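Local coordinates for protein 70 kDa peptidylprolyl isomerase, putative (Plasmodium falciparum, PDB 2FBN) that is a putative FK506-binding peptidylprolyl isomerase whose C-terminal tetratricopeptide repeat domain interacts with the C-terminal pentapeptide of Hsp90, at residues E47-N52 / A95-K100; K62-F67 / I88-N93; N132-F137 / V166-E171. All coordinates share one frame; numbering follows the deposited sequence.

In the fold
Contacts 1 and 2 both use helix 77-100, which meets helix 31-50 in contact 1 and helix 54-66 in contact 2. These last two helices follow each other in the chain. Contact 2 is buried and packs leucine, alanine and cysteine with one amide. Contact 1 is partly buried: a phenylalanine ring meets mixed side chains, and a water joins the polar outer side. The two are tied by a weak hydrogen bond between Tyr-98 OH and Lys-62 NZ. Contact 3 lies farthest out, its centre about 21 Å from the centre of the chain, and is partly buried. It joins helices 122-135 and 156-173 through a lysine chain on a methionine and a tyrosine, with a water beside them.

Contact 1 of 3, residues E47-N52 / A95-K100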
loop_
_atom_site.group_PDB
_atom_site.type_symbol
_atom_site.label_atom_id
_atom_site.label_comp_id
_atom_site.label_asym_id
_atom_site.label_seq_id
_atom_site.Cartn_x
_atom_site.Cartn_y
_atom_site.Cartn_z
ATOM N N GLU A 47 8.117 -15.257 13.838
ATOM C CA GLU A 47 9.144 -16.312 13.925
ATOM C C GLU A 47 10.307 -16.072 12.963
ATOM O O GLU A 47 11.474 -16.197 13.348
ATOM C CB GLU A 47 8.517 -17.698 13.749
ATOM C CG GLU A 47 7.657 -18.114 14.973
ATOM C CD GLU A 47 8.445 -18.078 16.294
ATOM O OE1 GLU A 47 9.553 -18.664 16.364
ATOM O OE2 GLU A 47 7.959 -17.453 17.262
ATOM N N PHE A 48 9.991 -15.691 11.729
ATOM C CA PHE A 48 11.018 -15.291 10.776
ATOM C C PHE A 48 11.772 -14.055 11.255
ATOM O O PHE A 48 12.988 -13.959 11.082
ATOM C CB PHE A 48 10.413 -14.989 9.400
ATOM C CG PHE A 48 10.074 -16.222 8.588
ATOM C CD1 PHE A 48 11.039 -17.188 8.319
ATOM C CD2 PHE A 48 8.797 -16.391 8.066
ATOM C CE1 PHE A 48 10.734 -18.320 7.570
ATOM C CE2 PHE A 48 8.481 -17.517 7.302
ATOM C CZ PHE A 48 9.460 -18.490 7.061
ATOM N N PHE A 49 11.042 -13.101 11.830
ATOM C CA PHE A 49 11.639 -11.836 12.240
ATOM C C PHE A 49 12.746 -12.080 13.267
ATOM O O PHE A 49 13.852 -11.553 13.133
ATOM C CB PHE A 49 10.577 -10.887 12.791
ATOM C CG PHE A 49 11.124 -9.551 13.202
ATOM C CD1 PHE A 49 11.255 -8.521 12.274
ATOM C CD2 PHE A 49 11.536 -9.338 14.511
ATOM C CE1 PHE A 49 11.774 -7.269 12.662
ATOM C CE2 PHE A 49 12.050 -8.105 14.907
ATOM C CZ PHE A 49 12.171 -7.074 13.981
ATOM N N LYS A 50 12.436 -12.895 14.273
ATOM C CA LYS A 50 13.409 -13.244 15.319
ATOM C C LYS A 50 14.644 -13.980 14.775
ATOM O O LYS A 50 15.736 -13.901 15.363
ATOM C CB LYS A 50 12.710 -14.029 16.432
ATOM C CG LYS A 50 11.853 -13.124 17.333
ATOM C CD LYS A 50 10.642 -13.837 17.941
ATOM C CE LYS A 50 10.984 -14.585 19.226
ATOM N NZ LYS A 50 11.525 -13.690 20.301
ATOM N N LYS A 51 14.482 -14.680 13.653
ATOM C CA LYS A 51 15.598 -15.368 12.997
ATOM C C LYS A 51 16.362 -14.470 12.005
ATOM O O LYS A 51 17.220 -14.954 11.256
ATOM C CB LYS A 51 15.108 -16.633 12.288
ATOM C CG LYS A 51 14.569 -17.699 13.233
ATOM C CD LYS A 51 14.179 -18.976 12.494
ATOM C CE LYS A 51 12.705 -19.008 12.134
ATOM N NZ LYS A 51 12.114 -20.369 12.319
ATOM N N ASN A 52 16.027 -13.177 12.003
ATOM C CA ASN A 52 16.582 -12.184 11.074
ATOM C C ASN A 52 16.287 -12.509 9.607
ATOM O O ASN A 52 16.982 -12.047 8.699
ATOM C CB ASN A 52 18.098 -11.961 11.306
ATOM C CG ASN A 52 18.646 -10.769 10.522
ATOM O OD1 ASN A 52 17.994 -9.726 10.418
ATOM N ND2 ASN A 52 19.840 -10.925 9.952
ATOM N N ALA A 95 6.872 -1.998 9.348
ATOM C CA ALA A 95 7.658 -0.757 9.384
ATOM C C ALA A 95 9.082 -1.058 9.875
ATOM O O ALA A 95 10.064 -0.619 9.265
ATOM C CB ALA A 95 6.985 0.273 10.249
ATOM N N THR A 96 9.189 -1.831 10.956
ATOM C CA THR A 96 10.505 -2.310 11.425
ATOM C C THR A 96 11.294 -3.037 10.326
ATOM O O THR A 96 12.464 -2.719 10.069
ATOM C CB THR A 96 10.367 -3.217 12.662
ATOM O OG1 THR A 96 9.584 -2.539 13.658
ATOM C CG2 THR A 96 11.743 -3.576 13.221
ATOM N N CYS A 97 10.648 -3.993 9.654
ATOM C CA CYS A 97 11.298 -4.764 8.609
ATOM C C CYS A 97 11.845 -3.850 7.530
ATOM O O CYS A 97 12.980 -3.959 7.103
ATOM C CB CYS A 97 10.324 -5.779 7.989
ATOM S SG CYS A 97 9.970 -7.164 9.109
ATOM N N TYR A 98 11.017 -2.914 7.098
ATOM C CA TYR A 98 11.427 -2.039 6.019
ATOM C C TYR A 98 12.524 -1.044 6.443
ATOM O O TYR A 98 13.411 -0.738 5.651
ATOM C CB TYR A 98 10.200 -1.349 5.456
ATOM C CG TYR A 98 9.337 -2.256 4.598
ATOM C CD1 TYR A 98 9.888 -2.991 3.540
ATOM C CD2 TYR A 98 7.962 -2.345 4.827
ATOM C CE1 TYR A 98 9.071 -3.799 2.710
ATOM C CE2 TYR A 98 7.147 -3.142 4.006
ATOM C CZ TYR A 98 7.712 -3.865 2.968
ATOM O OH TYR A 98 6.895 -4.642 2.158
ATOM N N ASN A 99 12.468 -0.548 7.681
ATOM C CA ASN A 99 13.609 0.240 8.214
ATOM C C ASN A 99 14.912 -0.557 8.225
ATOM O O ASN A 99 15.962 -0.062 7.803
ATOM C CB ASN A 99 13.290 0.811 9.585
ATOM C CG ASN A 99 12.446 2.086 9.500
ATOM O OD1 ASN A 99 12.456 2.782 8.469
ATOM N ND2 ASN A 99 11.765 2.423 10.591
ATOM N N LYS A 100 14.827 -1.804 8.662
ATOM C CA LYS A 100 15.973 -2.715 8.626
ATOM C C LYS A 100 16.513 -2.903 7.206
ATOM O O LYS A 100 17.730 -2.840 6.981
ATOM C CB LYS A 100 15.597 -4.059 9.237
ATOM C CG LYS A 100 15.558 -4.040 10.752
ATOM C CD LYS A 100 14.963 -5.321 11.357
ATOM C CE LYS A 100 15.311 -5.407 12.847
ATOM N NZ LYS A 100 16.787 -5.701 13.052
HETATM O O HOH W 1 17.168 -8.442 12.614
#
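Phe-49 meets three residues of helix 77-100. Thr-96 and Cys-97 lie at the edge of its ring, and Lys-100 comes in obliquely. The backbone N and CG of Phe-49 lie on opposite sides of the CA–CB bond (chi1 -179°), and this carries the ring out from helix 31-50 across to its partners. The touching rim runs from CD1 through CE1 to CZ.

Cys-97 takes the CD1 end of the rim. Its SG is 3.7 Å from Phe-49 CD1. The sulfur lies close to the ring plane, 80° off the ring normal, so this is a sulfur-aromatic contact made at the edge and not over a face. Thr-96 takes the CZ end. Its methyl CG2 is 3.6 Å from Phe-49 CZ, also near the ring plane, and the two side chains cross at about a right angle. The hydroxyl of Thr-96 bonds instead to Lys-127 NZ and to Leu-92 O.

The side chain of Lys-100 also runs at about a right angle to that of Phe-49. Its CE is 3.7 Å from Phe-49 CZ. The lysine chain is extended until its last torsion, where it bends (chi4 -71°) and brings NZ to a water. That water accepts from Lys-100 NZ at 2.8 Å and donates to Asn-52 OD1 at 2.7 Å. It thus bridges the two helix ends beside the apolar contact.

Asn-52 has positive phi and is the C-prime residue of a Schellman motif that closes helix 31-50, with its N bonded to Phe-49 O. Helix 77-100 also ends here, at Lys-100, so the contact joins the C-terminal ends of two helices of the tetratricopeptide repeat domain. Helix 54-66 comes between them in the chain and covers Phe-48 and Cys-97, while helix 122-135 packs on Ala-95 and Asn-99.

Contact 2 of 3, residues K62-F67 / I88-N93; sequences KEALDF and ISCNLN
Leu-65 packs on Cys-90 and Asn-91 where helices 54-66 and 77-100 meet in the all-helical stack of the tetratricopeptide repeat domain. The two helix segments run roughly antiparallel, with 148° between their directions, and their axes approach to 9.6 Å. The contact is buried, and no hydrogen bond crosses it.

Leu-65 has the most surface covered. Its branch point, CG, sits 3.7 Å from Cys-90 CB. The two methyl groups divide the neighbours: CD2 leans on Cys-90 CB and on the amide nitrogen of Asn-91, while CD1 lies mainly against the amide.

Cys-90 comes next. Its CB is taken up by Leu-65, and its sulfur goes a different way. SG stands opposite the carbonyl carbon about CA–CB (chi1 -76°) and reaches Ala-64, with Cys-90 SG 3.6 Å from Ala-64 CB. One cysteine thus touches two successive residues of helix 54-66, by CB and by SG.

Asn-91 is third. Its CB does not point straight at the partner helix, but the amide reaches Leu-65. Both polar ends of this buried amide are satisfied outside the contact: OD1 is bonded to His-110 ND1, and ND2 to Glu-87 O one turn back in the same helix. These two bonds hold the amide in a set rotation. Helix 104-117 supplies the histidine and also packs on Asn-91 through Lys-113 and Val-114. Leu-65 CD1 meets the oxygen, carbon and nitrogen of this held group; its shortest approach is Leu-65 CD1 to Asn-91 OD1, 3.6 Å.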
loop_
_atom_site.group_PDB
_atom_site.type_symbol
_atom_site.label_atom_id
_atom_site.label_comp_id
_atom_site.label_asym_id
_atom_site.label_seq_id
_atom_site.Cartn_x
_atom_site.Cartn_y
_atom_site.Cartn_z
ATOM N N LYS A 62 2.448 -9.374 5.214
ATOM C CA LYS A 62 1.578 -8.944 4.111
ATOM C C LYS A 62 0.435 -9.934 3.856
ATOM O O LYS A 62 -0.717 -9.539 3.650
ATOM C CB LYS A 62 2.396 -8.701 2.855
ATOM C CG LYS A 62 3.187 -7.410 2.953
ATOM C CD LYS A 62 3.855 -7.050 1.658
ATOM C CE LYS A 62 4.163 -5.559 1.696
ATOM N NZ LYS A 62 4.636 -5.050 0.385
ATOM N N GLU A 63 0.758 -11.225 3.846
ATOM C CA GLU A 63 -0.280 -12.264 3.754
ATOM C C GLU A 63 -1.341 -12.138 4.864
ATOM O O GLU A 63 -2.544 -12.257 4.605
ATOM C CB GLU A 63 0.373 -13.645 3.812
ATOM C CG GLU A 63 1.121 -14.019 2.538
ATOM C CD GLU A 63 1.827 -15.379 2.630
ATOM O OE1 GLU A 63 1.827 -15.991 3.718
ATOM O OE2 GLU A 63 2.374 -15.818 1.593
ATOM N N ALA A 64 -0.900 -11.920 6.106
ATOM C CA ALA A 64 -1.822 -11.689 7.222
ATOM C C ALA A 64 -2.808 -10.552 6.905
ATOM O O ALA A 64 -4.032 -10.700 7.047
ATOM C CB ALA A 64 -1.042 -11.375 8.527
ATOM N N LEU A 65 -2.255 -9.418 6.474
ATOM C CA LEU A 65 -3.063 -8.240 6.132
ATOM C C LEU A 65 -4.028 -8.491 4.967
ATOM O O LEU A 65 -5.123 -7.915 4.924
ATOM C CB LEU A 65 -2.170 -7.036 5.835
ATOM C CG LEU A 65 -1.469 -6.469 7.077
ATOM C CD1 LEU A 65 -0.503 -5.360 6.664
ATOM C CD2 LEU A 65 -2.502 -5.982 8.113
ATOM N N ASP A 66 -3.605 -9.326 4.015
ATOM C CA ASP A 66 -4.446 -9.675 2.854
ATOM C C ASP A 66 -5.793 -10.307 3.250
ATOM O O ASP A 66 -6.788 -10.159 2.531
ATOM C CB ASP A 66 -3.679 -10.605 1.918
ATOM C CG ASP A 66 -2.539 -9.900 1.178
ATOM O OD1 ASP A 66 -2.508 -8.659 1.136
ATOM O OD2 ASP A 66 -1.681 -10.613 0.623
ATOM N N PHE A 67 -5.829 -10.972 4.407
ATOM C CA PHE A 67 -7.092 -11.522 4.923
ATOM C C PHE A 67 -8.129 -10.458 5.229
ATOM O O PHE A 67 -9.305 -10.763 5.298
ATOM C CB PHE A 67 -6.861 -12.404 6.136
ATOM C CG PHE A 67 -6.442 -13.780 5.766
ATOM C CD1 PHE A 67 -7.384 -14.700 5.304
ATOM C CD2 PHE A 67 -5.104 -14.153 5.842
ATOM C CE1 PHE A 67 -6.988 -16.000 4.936
ATOM C CE2 PHE A 67 -4.704 -15.437 5.476
ATOM C CZ PHE A 67 -5.658 -16.364 5.022
ATOM N N ILE A 88 -2.555 -3.508 13.589
ATOM C CA ILE A 88 -1.505 -2.719 14.266
ATOM C C ILE A 88 -0.174 -3.469 14.318
ATOM O O ILE A 88 0.877 -2.917 13.960
ATOM C CB ILE A 88 -1.959 -2.290 15.684
ATOM C CG1 ILE A 88 -3.065 -1.223 15.570
ATOM C CG2 ILE A 88 -0.745 -1.844 16.513
ATOM C CD1 ILE A 88 -3.783 -0.932 16.873
ATOM N N SER A 89 -0.211 -4.735 14.731
ATOM C CA SER A 89 1.011 -5.541 14.845
ATOM C C SER A 89 1.718 -5.767 13.509
ATOM O O SER A 89 2.933 -5.570 13.391
ATOM C CB SER A 89 0.712 -6.892 15.492
ATOM O OG SER A 89 0.306 -6.694 16.830
ATOM N N CYS A 90 0.953 -6.196 12.513
ATOM C CA CYS A 90 1.508 -6.433 11.190
ATOM C C CYS A 90 2.113 -5.159 10.607
ATOM O O CYS A 90 3.213 -5.186 10.056
ATOM C CB CYS A 90 0.406 -6.912 10.254
ATOM S SG CYS A 90 -0.010 -8.632 10.588
ATOM N N ASN A 91 1.385 -4.046 10.684
ATOM C CA ASN A 91 1.932 -2.813 10.117
ATOM C C ASN A 91 3.145 -2.270 10.879
ATOM O O ASN A 91 4.084 -1.762 10.262
ATOM C CB ASN A 91 0.857 -1.762 9.945
ATOM C CG ASN A 91 -0.023 -2.057 8.745
ATOM O OD1 ASN A 91 0.434 -1.998 7.584
ATOM N ND2 ASN A 91 -1.279 -2.366 9.006
ATOM N N LEU A 92 3.117 -2.371 12.205
ATOM C CA LEU A 92 4.277 -1.975 13.000
ATOM C C LEU A 92 5.491 -2.828 12.638
ATOM O O LEU A 92 6.592 -2.307 12.383
ATOM C CB LEU A 92 3.988 -2.104 14.491
ATOM C CG LEU A 92 3.249 -0.987 15.204
ATOM C CD1 LEU A 92 2.892 -1.471 16.601
ATOM C CD2 LEU A 92 4.142 0.254 15.274
ATOM N N ASN A 93 5.297 -4.148 12.628
ATOM C CA ASN A 93 6.384 -5.076 12.312
ATOM C C ASN A 93 6.893 -4.843 10.890
ATOM O O ASN A 93 8.095 -4.879 10.643
ATOM C CB ASN A 93 5.976 -6.539 12.532
ATOM C CG ASN A 93 5.602 -6.832 13.979
ATOM O OD1 ASN A 93 5.910 -6.045 14.882
ATOM N ND2 ASN A 93 4.899 -7.940 14.201
#

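Contact 3 of 3, residues N132-F137 / V166-E171; sequences NMYFGF and VNKLKE
Met-133 and Tyr-134 meet Lys-168 where helix 122-135 of a tetratricopeptide repeat packs beside helix 156-173, the last helix of the modelled chain. Within 166-171 the contact falls on this one lysine; Leu-164 and Cys-165, earlier in the same helix, also touch Met-133.

Asn-132 comes first and uses its amide on other partners: ND2 bonds to Asn-144 OD1, and OD1 to His-70 NE2 of the second subunit.

Met-133 follows and makes the closest approach. Its chain crosses that of Lys-168 at about a right angle, with Met-133 CG 3.6 Å from Lys-168 CD. Its SD touches the same methylene at 4.1 Å from Lys-168 CD. The thioether then bends (chi3 67°) and sets CE over one face of the neighbouring Tyr-134 ring, 3.7 Å above the ring plane, displaced from the ring centre. The backbone takes part too. A water donates to Met-133 O at 2.8 Å and accepts from Lys-168 NZ at 2.9 Å.

Tyr-134 starts off pointing away from helix 156-173, but its ring swings back. Tyr-134 CE1 comes within 4.2 Å of Lys-168 CE, an oblique and looser contact. The ring also meets that of Tyr-104.

Phe-135 turns to helix 104-117, where it packs on Tyr-104 and Pro-105. Gly-136, with phi 108°, ends the helix in a Schellman motif: its N bonds to Met-133 O. Phe-137 then takes the N-cap position of helix 138-151, and its backbone N completes the motif by bonding back to Asn-132 O at 2.8 Å.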
loop_
_atom_site.group_PDB
_atom_site.type_symbol
_atom_site.label_atom_id
_atom_site.label_comp_id
_atom_site.label_asym_id
_atom_site.label_seq_id
_atom_site.Cartn_x
_atom_site.Cartn_y
_atom_site.Cartn_z
ATOM N N ASN A 132 11.158 8.602 7.768
ATOM C CA ASN A 132 11.148 9.984 7.247
ATOM C C ASN A 132 12.555 10.575 7.247
ATOM O O ASN A 132 13.013 11.160 6.257
ATOM C CB ASN A 132 10.192 10.866 8.046
ATOM C CG ASN A 132 8.747 10.788 7.551
ATOM O OD1 ASN A 132 8.498 10.512 6.369
ATOM N ND2 ASN A 132 7.789 11.040 8.453
ATOM N N MET A 133 13.240 10.409 8.374
ATOM C CA MET A 133 14.566 11.004 8.530
ATOM C C MET A 133 15.541 10.480 7.479
ATOM O O MET A 133 16.193 11.269 6.776
ATOM C CB MET A 133 15.107 10.721 9.931
ATOM C CG MET A 133 16.562 11.082 10.096
ATOM S SD MET A 133 17.066 10.803 11.801
ATOM C CE MET A 133 16.940 9.020 11.935
ATOM N N TYR A 134 15.641 9.156 7.362
ATOM C CA TYR A 134 16.607 8.565 6.445
ATOM C C TYR A 134 16.233 8.792 4.985
ATOM O O TYR A 134 17.123 8.829 4.132
ATOM C CB TYR A 134 16.795 7.083 6.724
ATOM C CG TYR A 134 17.636 6.833 7.955
ATOM C CD1 TYR A 134 18.959 7.302 8.024
ATOM C CD2 TYR A 134 17.118 6.136 9.044
ATOM C CE1 TYR A 134 19.758 7.065 9.143
ATOM C CE2 TYR A 134 17.914 5.893 10.176
ATOM C CZ TYR A 134 19.221 6.366 10.213
ATOM O OH TYR A 134 19.997 6.133 11.326
ATOM N N PHE A 135 14.947 8.978 4.701
ATOM C CA PHE A 135 14.539 9.246 3.313
ATOM C C PHE A 135 14.717 10.719 2.940
ATOM O O PHE A 135 14.721 11.068 1.756
ATOM C CB PHE A 135 13.086 8.818 3.050
ATOM C CG PHE A 135 12.746 8.714 1.572
ATOM C CD1 PHE A 135 13.338 7.738 0.778
ATOM C CD2 PHE A 135 11.829 9.599 0.986
ATOM C CE1 PHE A 135 13.011 7.639 -0.609
ATOM C CE2 PHE A 135 11.484 9.490 -0.382
ATOM C CZ PHE A 135 12.090 8.510 -1.173
ATOM N N GLY A 136 14.861 11.576 3.945
ATOM C CA GLY A 136 15.063 12.995 3.692
ATOM C C GLY A 136 13.895 13.903 4.009
ATOM O O GLY A 136 13.970 15.120 3.775
ATOM N N PHE A 137 12.822 13.344 4.577
ATOM C CA PHE A 137 11.715 14.139 5.075
ATOM C C PHE A 137 12.059 14.644 6.475
ATOM O O PHE A 137 11.456 14.240 7.477
ATOM C CB PHE A 137 10.410 13.338 5.071
ATOM C CG PHE A 137 9.850 13.101 3.688
ATOM C CD1 PHE A 137 9.419 14.179 2.905
ATOM C CD2 PHE A 137 9.744 11.816 3.187
ATOM C CE1 PHE A 137 8.876 13.967 1.608
ATOM C CE2 PHE A 137 9.199 11.581 1.889
ATOM C CZ PHE A 137 8.778 12.669 1.106
ATOM N N VAL A 166 17.962 16.162 14.162
ATOM C CA VAL A 166 18.328 17.580 14.321
ATOM C C VAL A 166 19.705 17.872 13.703
ATOM O O VAL A 166 19.905 18.904 13.049
ATOM C CB VAL A 166 18.247 17.990 15.821
ATOM C CG1 VAL A 166 18.849 19.375 16.061
ATOM C CG2 VAL A 166 16.798 17.950 16.283
ATOM N N ASN A 167 20.637 16.937 13.886
ATOM C CA ASN A 167 21.962 17.019 13.263
ATOM C C ASN A 167 21.855 17.089 11.736
ATOM O O ASN A 167 22.452 17.949 11.099
ATOM C CB ASN A 167 22.821 15.825 13.706
ATOM C CG ASN A 167 24.215 15.840 13.115
ATOM O OD1 ASN A 167 24.414 15.444 11.972
ATOM N ND2 ASN A 167 25.201 16.268 13.913
ATOM N N LYS A 168 21.093 16.161 11.159
ATOM C CA LYS A 168 20.845 16.128 9.727
ATOM C C LYS A 168 20.201 17.416 9.218
ATOM O O LYS A 168 20.602 17.940 8.174
ATOM C CB LYS A 168 19.934 14.941 9.405
ATOM C CG LYS A 168 20.645 13.603 9.489
ATOM C CD LYS A 168 19.702 12.467 9.102
ATOM C CE LYS A 168 20.456 11.181 8.859
ATOM N NZ LYS A 168 20.994 11.123 7.467
ATOM N N LEU A 169 19.204 17.913 9.948
ATOM C CA LEU A 169 18.453 19.097 9.534
ATOM C C LEU A 169 19.332 20.350 9.567
ATOM O O LEU A 169 19.296 21.163 8.645
ATOM C CB LEU A 169 17.191 19.271 10.378
ATOM C CG LEU A 169 16.140 20.319 9.985
ATOM C CD1 LEU A 169 15.584 20.113 8.558
ATOM C CD2 LEU A 169 15.024 20.317 11.015
ATOM N N LYS A 170 20.149 20.483 10.609
ATOM C CA LYS A 170 21.106 21.596 10.683
ATOM C C LYS A 170 22.129 21.554 9.534
ATOM O O LYS A 170 22.438 22.589 8.940
ATOM C CB LYS A 170 21.770 21.659 12.067
ATOM C CG LYS A 170 20.773 22.007 13.194
ATOM C CD LYS A 170 21.435 22.420 14.526
ATOM C CE LYS A 170 21.813 21.215 15.386
ATOM N NZ LYS A 170 22.085 21.556 16.827
ATOM N N GLU A 171 22.630 20.367 9.202
ATOM C CA GLU A 171 23.493 20.200 8.028
ATOM C C GLU A 171 22.753 20.557 6.727
ATOM O O GLU A 171 23.263 21.328 5.916
ATOM C CB GLU A 171 24.094 18.783 7.968
ATOM C CG GLU A 171 24.916 18.487 6.699
ATOM C CD GLU A 171 25.963 17.379 6.867
ATOM O OE1 GLU A 171 26.144 16.577 5.915
ATOM O OE2 GLU A 171 26.623 17.308 7.933
HETATM O O HOH W 2 18.730 11.553 5.726
#